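Local coordinates for protein probable zinc protease PqqL (Escherichia coli, PDB 6OFS) that is probably a zinc-dependent metalloendopeptidase of the M16 family, a periplasmic enzyme that would cut peptide chains with one zinc ion per subunit, at residues 604-609 with 662-667; 521-526 with 578-583; 475-480 with 695-700. All coordinates share one frame; numbering follows the deposited sequence.

Interaction 1 (604-609 with 662-667); sequences STINDN and DALAAD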
loop_
_atom_site.group_PDB
_atom_site.type_symbol
_atom_site.label_atom_id
_atom_site.label_comp_id
_atom_site.label_asym_id
_atom_site.label_seq_id
_atom_site.Cartn_x
_atom_site.Cartn_y
_atom_site.Cartn_z
ATOM N N SER A 604 7.744 2.412 10.386
ATOM C CA SER A 604 6.995 1.180 10.153
ATOM C C SER A 604 5.811 1.403 9.222
ATOM O O SER A 604 5.166 2.458 9.253
ATOM C CB SER A 604 6.533 0.575 11.470
ATOM O OG SER A 604 5.703 1.446 12.220
ATOM N N THR A 605 5.548 0.414 8.362
ATOM C CA THR A 605 4.447 0.439 7.399
ATOM C C THR A 605 3.638 -0.844 7.527
ATOM O O THR A 605 4.104 -1.823 8.120
ATOM C CB THR A 605 4.984 0.586 5.956
ATOM O OG1 THR A 605 5.780 -0.544 5.619
ATOM C CG2 THR A 605 5.780 1.875 5.728
ATOM N N ILE A 606 2.447 -0.857 6.935
ATOM C CA ILE A 606 1.586 -2.029 6.935
ATOM C C ILE A 606 1.136 -2.395 5.513
ATOM O O ILE A 606 0.588 -1.554 4.780
ATOM C CB ILE A 606 0.400 -1.888 7.937
ATOM C CG1 ILE A 606 -0.284 -3.255 8.182
ATOM C CG2 ILE A 606 -0.619 -0.791 7.500
ATOM C CD1 ILE A 606 -0.901 -3.438 9.551
ATOM N N ASN A 607 1.367 -3.657 5.130
ATOM C CA ASN A 607 0.876 -4.184 3.870
ATOM C C ASN A 607 -0.595 -4.542 4.160
ATOM O O ASN A 607 -0.898 -5.208 5.160
ATOM C CB ASN A 607 1.686 -5.403 3.427
ATOM C CG ASN A 607 1.273 -5.985 2.085
ATOM O OD1 ASN A 607 0.122 -6.385 1.868
ATOM N ND2 ASN A 607 2.214 -6.070 1.157
ATOM N N ASP A 608 -1.504 -4.034 3.326
ATOM C CA ASP A 608 -2.943 -4.231 3.474
ATOM C C ASP A 608 -3.393 -5.656 3.193
ATOM O O ASP A 608 -4.316 -6.126 3.858
ATOM C CB ASP A 608 -3.705 -3.216 2.624
ATOM C CG ASP A 608 -3.409 -1.797 3.064
ATOM O OD1 ASP A 608 -4.250 -1.211 3.788
ATOM O OD2 ASP A 608 -2.321 -1.274 2.702
ATOM N N ASN A 609 -2.736 -6.350 2.242
ATOM C CA ASN A 609 -3.050 -7.737 1.883
ATOM C C ASN A 609 -2.735 -8.719 3.016
ATOM O O ASN A 609 -3.534 -9.627 3.270
ATOM C CB ASN A 609 -2.344 -8.155 0.589
ATOM C CG ASN A 609 -2.736 -7.322 -0.611
ATOM O OD1 ASN A 609 -2.268 -6.188 -0.798
ATOM N ND2 ASN A 609 -3.603 -7.873 -1.452
ATOM N N ASP A 662 -5.482 1.244 11.875
ATOM C CA ASP A 662 -5.708 1.086 13.318
ATOM C C ASP A 662 -4.610 0.149 13.849
ATOM O O ASP A 662 -4.051 0.386 14.919
ATOM C CB ASP A 662 -7.076 0.429 13.598
ATOM C CG ASP A 662 -8.326 1.236 13.288
ATOM O OD1 ASP A 662 -8.353 2.444 13.612
ATOM O OD2 ASP A 662 -9.295 0.644 12.760
ATOM N N ALA A 663 -4.300 -0.913 13.070
ATOM C CA ALA A 663 -3.295 -1.920 13.362
ATOM C C ALA A 663 -1.883 -1.352 13.316
ATOM O O ALA A 663 -1.048 -1.753 14.132
ATOM C CB ALA A 663 -3.435 -3.088 12.400
ATOM N N LEU A 664 -1.606 -0.424 12.373
ATOM C CA LEU A 664 -0.295 0.215 12.265
ATOM C C LEU A 664 -0.110 1.176 13.430
ATOM O O LEU A 664 0.978 1.240 13.988
ATOM C CB LEU A 664 -0.117 0.931 10.908
ATOM C CG LEU A 664 1.234 1.616 10.625
ATOM C CD1 LEU A 664 2.380 0.631 10.649
ATOM C CD2 LEU A 664 1.215 2.318 9.294
ATOM N N ALA A 665 -1.177 1.863 13.830
ATOM C CA ALA A 665 -1.164 2.809 14.946
ATOM C C ALA A 665 -0.906 2.094 16.282
ATOM O O ALA A 665 -0.145 2.616 17.104
ATOM C CB ALA A 665 -2.480 3.577 15.002
ATOM N N ALA A 666 -1.538 0.908 16.499
ATOM C CA ALA A 666 -1.365 0.128 17.729
ATOM C C ALA A 666 0.083 -0.383 17.837
ATOM O O ALA A 666 0.737 -0.140 18.849
ATOM C CB ALA A 666 -2.353 -1.029 17.779
ATOM N N ASP A 667 0.610 -1.004 16.769
ATOM C CA ASP A 667 1.984 -1.494 16.748
ATOM C C ASP A 667 2.994 -0.378 17.078
ATOM O O ASP A 667 3.962 -0.631 17.793
ATOM C CB ASP A 667 2.313 -2.171 15.404
ATOM C CG ASP A 667 3.763 -2.614 15.295
ATOM O OD1 ASP A 667 4.586 -1.838 14.749
ATOM O OD2 ASP A 667 4.084 -3.710 15.791
#
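I606 and L664 form an apolar contact where the loop between helices 591-602 and 608-623 runs against helix 660-668. Their side chains slide past each other in opposite directions. The CG2 branch of I606 meets L664 CB at 3.9 Å. The longer branch of I606 starts anti to the backbone N (chi1 -166°) and carries CD1 along the helix to A663, with I606 CD1 and A663 CB 3.8 Å apart. L664 returns the contact with its CD1 methyl, which lies against the backbone of the loop, 3.6 Å from S604 O. No hydrogen bond crosses between the segments. In this α/β unit of the M16 fold, the contact packs the turn that leads into helix 608-623 against helix 660-668. N607 is the N-cap of helix 608-623: N607 OD1 accepts a weak bond from N609 N at 2.9 Å. An alanine in place of I606 has neither CG2 nor CD1, and would probably open a gap beside A663 CB and leave L664 with a thinner apolar cover on this side. V546 of helix 539-547 touches I606, L664, S604 and D667. The D667 carboxylate is buried and is held by R600 in a salt bridge and by N543 in a hydrogen bond. S604 OG stands 4.3 Å from D667 OD1, and T605 turns its hydroxyl to G550 O.

Interaction 2 (521-526 with 578-583); sequences IAVSNK and NTLLSV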
loop_
_atom_site.group_PDB
_atom_site.type_symbol
_atom_site.label_atom_id
_atom_site.label_comp_id
_atom_site.label_asym_id
_atom_site.label_seq_id
_atom_site.Cartn_x
_atom_site.Cartn_y
_atom_site.Cartn_z
ATOM N N ILE A 521 18.376 -7.123 20.317
ATOM C CA ILE A 521 16.998 -7.366 20.727
ATOM C C ILE A 521 16.459 -6.150 21.445
ATOM O O ILE A 521 16.873 -5.855 22.569
ATOM C CB ILE A 521 16.693 -8.676 21.491
ATOM C CG1 ILE A 521 17.378 -9.896 20.840
ATOM C CG2 ILE A 521 15.166 -8.874 21.593
ATOM C CD1 ILE A 521 17.250 -11.187 21.623
ATOM N N ALA A 522 15.525 -5.442 20.794
ATOM C CA ALA A 522 14.835 -4.298 21.382
ATOM C C ALA A 522 13.697 -4.915 22.196
ATOM O O ALA A 522 12.917 -5.726 21.686
ATOM C CB ALA A 522 14.303 -3.370 20.298
ATOM N N VAL A 523 13.714 -4.637 23.502
ATOM C CA VAL A 523 12.768 -5.166 24.483
ATOM C C VAL A 523 11.971 -3.997 24.988
ATOM O O VAL A 523 12.532 -3.091 25.595
ATOM C CB VAL A 523 13.483 -5.911 25.655
ATOM C CG1 VAL A 523 12.475 -6.528 26.627
ATOM C CG2 VAL A 523 14.474 -6.963 25.146
ATOM N N SER A 524 10.668 -4.014 24.734
ATOM C CA SER A 524 9.737 -2.977 25.192
ATOM C C SER A 524 9.009 -3.517 26.422
ATOM O O SER A 524 8.732 -4.712 26.474
ATOM C CB SER A 524 8.730 -2.654 24.088
ATOM O OG SER A 524 7.712 -1.775 24.531
ATOM N N ASN A 525 8.692 -2.651 27.399
ATOM C CA ASN A 525 7.938 -3.062 28.586
ATOM C C ASN A 525 6.401 -2.965 28.346
ATOM O O ASN A 525 5.603 -3.073 29.282
ATOM C CB ASN A 525 8.399 -2.294 29.838
ATOM C CG ASN A 525 8.133 -0.801 29.842
ATOM O OD1 ASN A 525 7.126 -0.306 29.325
ATOM N ND2 ASN A 525 9.025 -0.046 30.471
ATOM N N LYS A 526 5.996 -2.755 27.093
ATOM C CA LYS A 526 4.588 -2.688 26.718
ATOM C C LYS A 526 4.238 -3.925 25.892
ATOM O O LYS A 526 4.957 -4.248 24.943
ATOM C CB LYS A 526 4.278 -1.381 25.955
ATOM C CG LYS A 526 3.508 -0.349 26.781
ATOM C CD LYS A 526 4.390 0.480 27.701
ATOM C CE LYS A 526 3.602 1.516 28.453
ATOM N NZ LYS A 526 4.467 2.270 29.397
ATOM N N ASN A 578 5.324 -7.515 27.296
ATOM C CA ASN A 578 6.478 -7.039 26.531
ATOM C C ASN A 578 6.335 -7.256 25.034
ATOM O O ASN A 578 5.473 -8.012 24.575
ATOM C CB ASN A 578 7.779 -7.777 26.988
ATOM C CG ASN A 578 8.075 -7.728 28.463
ATOM O OD1 ASN A 578 7.560 -8.537 29.244
ATOM N ND2 ASN A 578 8.909 -6.781 28.880
ATOM N N THR A 579 7.240 -6.631 24.278
ATOM C CA THR A 579 7.350 -6.806 22.839
ATOM C C THR A 579 8.831 -6.906 22.557
ATOM O O THR A 579 9.621 -6.106 23.074
ATOM C CB THR A 579 6.651 -5.686 22.037
ATOM O OG1 THR A 579 5.326 -5.482 22.542
ATOM C CG2 THR A 579 6.581 -5.999 20.535
ATOM N N LEU A 580 9.205 -7.925 21.787
ATOM C CA LEU A 580 10.592 -8.148 21.424
ATOM C C LEU A 580 10.763 -7.885 19.952
ATOM O O LEU A 580 9.884 -8.214 19.163
ATOM C CB LEU A 580 11.069 -9.572 21.776
ATOM C CG LEU A 580 10.745 -10.104 23.177
ATOM C CD1 LEU A 580 11.173 -11.537 23.310
ATOM C CD2 LEU A 580 11.381 -9.259 24.283
ATOM N N LEU A 581 11.864 -7.251 19.592
ATOM C CA LEU A 581 12.196 -6.979 18.216
ATOM C C LEU A 581 13.606 -7.462 18.049
ATOM O O LEU A 581 14.532 -6.862 18.594
ATOM C CB LEU A 581 12.020 -5.491 17.873
ATOM C CG LEU A 581 12.456 -5.024 16.470
ATOM C CD1 LEU A 581 11.715 -5.765 15.354
ATOM C CD2 LEU A 581 12.293 -3.512 16.323
ATOM N N SER A 582 13.753 -8.616 17.372
ATOM C CA SER A 582 15.043 -9.262 17.155
ATOM C C SER A 582 15.602 -9.015 15.775
ATOM O O SER A 582 14.940 -9.288 14.778
ATOM C CB SER A 582 14.962 -10.758 17.433
ATOM O OG SER A 582 15.065 -11.033 18.818
ATOM N N VAL A 583 16.848 -8.528 15.731
ATOM C CA VAL A 583 17.583 -8.253 14.503
ATOM C C VAL A 583 18.996 -8.867 14.596
ATOM O O VAL A 583 19.699 -8.633 15.583
ATOM C CB VAL A 583 17.569 -6.738 14.168
ATOM C CG1 VAL A 583 18.694 -6.346 13.217
ATOM C CG2 VAL A 583 16.212 -6.318 13.601
#
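T579 holds OG1 anti to its carbonyl carbon and beside the backbone N (chi1 -49°), which brings the hydroxyl to K526. N578 takes a similar first torsion (chi1 -54°) and sends its amide to S524. T579 OG1 donates to K526 O at 2.7 Å, in the carbonyl plane. N578 ND2 donates to S524 O at 3.2 Å. S524 O also accepts from T579 N, and the two donors reach it from opposite faces of its plane. This oxygen at the end of the strand is thus gripped twice. S524 OG accepts from K526 N at 3.2 Å, an ST turn, and has a further bond with L670 O. Beyond this end the backbones pair regularly. A522 N and L581 O are 2.8 Å apart, and the return bond from L581 N to A522 O matches it. S524 N to T579 O is nearly straight (175° at the hydrogen). V523 and L580 lie side by side and point the same way, with V523 CG1 and L580 CD2 3.8 Å apart. I521 and V523 are covered by helix 848-862. A522 and L581 point to the other face, where L581 meets helix 591-602 and A522 meets F671. This is an antiparallel ladder with alternating hydrogen-bonded and non-hydrogen-bonded pairs, inside the mixed sheet of an M16 α/β unit.

Interaction 3 (475-480 with 695-700); sequences LTVDAD and TRYLGS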
loop_
_atom_site.group_PDB
_atom_site.type_symbol
_atom_site.label_atom_id
_atom_site.label_comp_id
_atom_site.label_asym_id
_atom_site.label_seq_id
_atom_site.Cartn_x
_atom_site.Cartn_y
_atom_site.Cartn_z
ATOM N N LEU A 475 19.149 2.118 4.189
ATOM C CA LEU A 475 18.246 2.495 5.261
ATOM C C LEU A 475 18.992 3.466 6.166
ATOM O O LEU A 475 18.828 3.450 7.389
ATOM C CB LEU A 475 17.751 1.266 6.029
ATOM C CG LEU A 475 16.671 0.438 5.364
ATOM C CD1 LEU A 475 16.366 -0.793 6.189
ATOM C CD2 LEU A 475 15.406 1.247 5.162
ATOM N N THR A 476 19.823 4.321 5.540
ATOM C CA THR A 476 20.638 5.331 6.207
ATOM C C THR A 476 19.729 6.332 6.950
ATOM O O THR A 476 18.703 6.782 6.428
ATOM C CB THR A 476 21.668 5.956 5.224
ATOM O OG1 THR A 476 22.720 6.592 5.959
ATOM C CG2 THR A 476 21.040 6.919 4.196
ATOM N N VAL A 477 20.091 6.594 8.205
ATOM C CA VAL A 477 19.371 7.467 9.129
ATOM C C VAL A 477 20.286 8.629 9.472
ATOM O O VAL A 477 21.438 8.404 9.859
ATOM C CB VAL A 477 18.957 6.690 10.420
ATOM C CG1 VAL A 477 18.238 7.590 11.418
ATOM C CG2 VAL A 477 18.115 5.461 10.092
ATOM N N ASP A 478 19.771 9.867 9.358
ATOM C CA ASP A 478 20.530 11.058 9.728
ATOM C C ASP A 478 20.709 11.066 11.250
ATOM O O ASP A 478 19.750 10.809 11.994
ATOM C CB ASP A 478 19.833 12.343 9.231
ATOM C CG ASP A 478 20.031 12.646 7.751
ATOM O OD1 ASP A 478 19.031 12.984 7.075
ATOM O OD2 ASP A 478 21.191 12.554 7.271
ATOM N N ALA A 479 21.959 11.272 11.699
ATOM C CA ALA A 479 22.321 11.302 13.117
ATOM C C ALA A 479 21.756 12.530 13.823
ATOM O O ALA A 479 21.600 13.591 13.210
ATOM C CB ALA A 479 23.838 11.284 13.271
ATOM N N ASP A 480 21.443 12.370 15.110
ATOM C CA ASP A 480 20.987 13.453 15.969
ATOM C C ASP A 480 22.253 13.964 16.696
ATOM O O ASP A 480 22.888 13.204 17.438
ATOM C CB ASP A 480 19.892 12.979 16.955
ATOM C CG ASP A 480 19.416 14.022 17.959
ATOM O OD1 ASP A 480 19.297 15.214 17.574
ATOM O OD2 ASP A 480 19.140 13.644 19.123
ATOM N N THR A 695 24.476 5.619 19.519
ATOM C CA THR A 695 24.009 7.006 19.599
ATOM C C THR A 695 23.317 7.398 18.294
ATOM O O THR A 695 22.210 7.930 18.337
ATOM C CB THR A 695 25.108 7.988 20.058
ATOM O OG1 THR A 695 26.132 8.081 19.068
ATOM C CG2 THR A 695 25.703 7.622 21.417
ATOM N N ARG A 696 23.926 7.079 17.148
ATOM C CA ARG A 696 23.361 7.385 15.831
ATOM C C ARG A 696 22.017 6.665 15.551
ATOM O O ARG A 696 21.145 7.284 14.939
ATOM C CB ARG A 696 24.403 7.107 14.718
ATOM C CG ARG A 696 23.991 7.544 13.315
ATOM C CD ARG A 696 25.155 7.513 12.347
ATOM N NE ARG A 696 24.711 7.327 10.965
ATOM C CZ ARG A 696 24.510 8.315 10.098
ATOM N NH1 ARG A 696 24.705 9.577 10.461
ATOM N NH2 ARG A 696 24.094 8.050 8.867
ATOM N N TYR A 697 21.839 5.395 15.993
ATOM C CA TYR A 697 20.617 4.645 15.672
ATOM C C TYR A 697 19.642 4.378 16.841
ATOM O O TYR A 697 18.432 4.272 16.600
ATOM C CB TYR A 697 20.964 3.324 14.960
ATOM C CG TYR A 697 21.583 3.536 13.591
ATOM C CD1 TYR A 697 20.789 3.806 12.480
ATOM C CD2 TYR A 697 22.963 3.514 13.416
ATOM C CE1 TYR A 697 21.352 4.047 11.228
ATOM C CE2 TYR A 697 23.538 3.744 12.165
ATOM C CZ TYR A 697 22.727 4.005 11.070
ATOM O OH TYR A 697 23.271 4.230 9.826
ATOM N N LEU A 698 20.137 4.274 18.081
ATOM C CA LEU A 698 19.274 4.003 19.240
ATOM C C LEU A 698 19.061 5.247 20.129
ATOM O O LEU A 698 18.051 5.341 20.829
ATOM C CB LEU A 698 19.799 2.799 20.051
ATOM C CG LEU A 698 20.386 1.605 19.256
ATOM C CD1 LEU A 698 20.869 0.522 20.184
ATOM C CD2 LEU A 698 19.379 0.998 18.278
ATOM N N GLY A 699 20.000 6.190 20.061
ATOM C CA GLY A 699 19.952 7.442 20.806
ATOM C C GLY A 699 19.197 8.539 20.086
ATOM O O GLY A 699 18.838 9.559 20.685
ATOM N N SER A 700 18.933 8.307 18.801
ATOM C CA SER A 700 18.234 9.196 17.879
ATOM C C SER A 700 16.707 9.073 17.944
ATOM O O SER A 700 16.011 10.008 17.536
ATOM C CB SER A 700 18.702 8.915 16.457
ATOM O OG SER A 700 20.055 9.313 16.315
#
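R696 lays one face of its guanidinium over the backbone oxygen of V477. R696 CZ is 3.1 Å from V477 O. R696 NH2 is also near that oxygen, but the angle is poor and the pair is not a hydrogen bond. T476 OG1 lies at the edge of the guanidinium, in its plane, 3.5 Å from R696 NH2. The arginine gets there by a stretched chain: CG is anti to the backbone N (chi1 -173°), and the chain stays extended as far as NE. A479 packs alongside this chain, with its CB 3.7 Å from R696 CG. On the helix itself, R696 CG sits over one face of the Y697 ring, 4.0 Å above the plane and offset toward the rim.

V477 crosses the Y697 side chain, and V477 CB comes within 3.7 Å of Y697 CE1. The approach to the ring is oblique. The Y697 hydroxyl is bonded to E591 and Q595 of helix 591-602. V477 touches the same helix at N598 and Q599. At the C-terminal end of helix 687-697, S700 OG donates to R696 O at 2.7 Å, from above the carbonyl plane. The same OG lies 3.7 Å from D480 CB.

Segment 475-480 belongs to the loop between helix 448-459 and strand 485-492. Here the chain passes from the N-terminal pair of sheets to the C-terminal pair, as the linker does in other M16 proteases built as two halves in one chain.

No hydrogen bond joins the two segments. D478 OD2 is 5.6 Å from R696 NH2, too far for an ion pair but probably a mild attraction. The loop therefore rests on the helix end mainly by packing, probably helped by the positive guanidinium above a carbonyl oxygen.

All three contacts involve the third α/β unit of the chain, built round the sheet that holds strands 517-524, 579-586 and 677-682; interaction 3 joins to it the loop that comes from the first half. Interaction 2 lies within that sheet; interaction 1 lies among its helices and interaction 3 at the end of helix 687-697. Helix 591-602 connects them: it covers part of interaction 2, touches interaction 3 and leads into the loop of interaction 1. The centres of interactions 1 and 2 are 17 Å apart, 2 and 3 18 Å, and 1 and 3 23 Å. Along the chain, interaction 2 closes before interaction 1 opens, and interaction 3 spans both. All lie away from the zinc site, in the half without the metal.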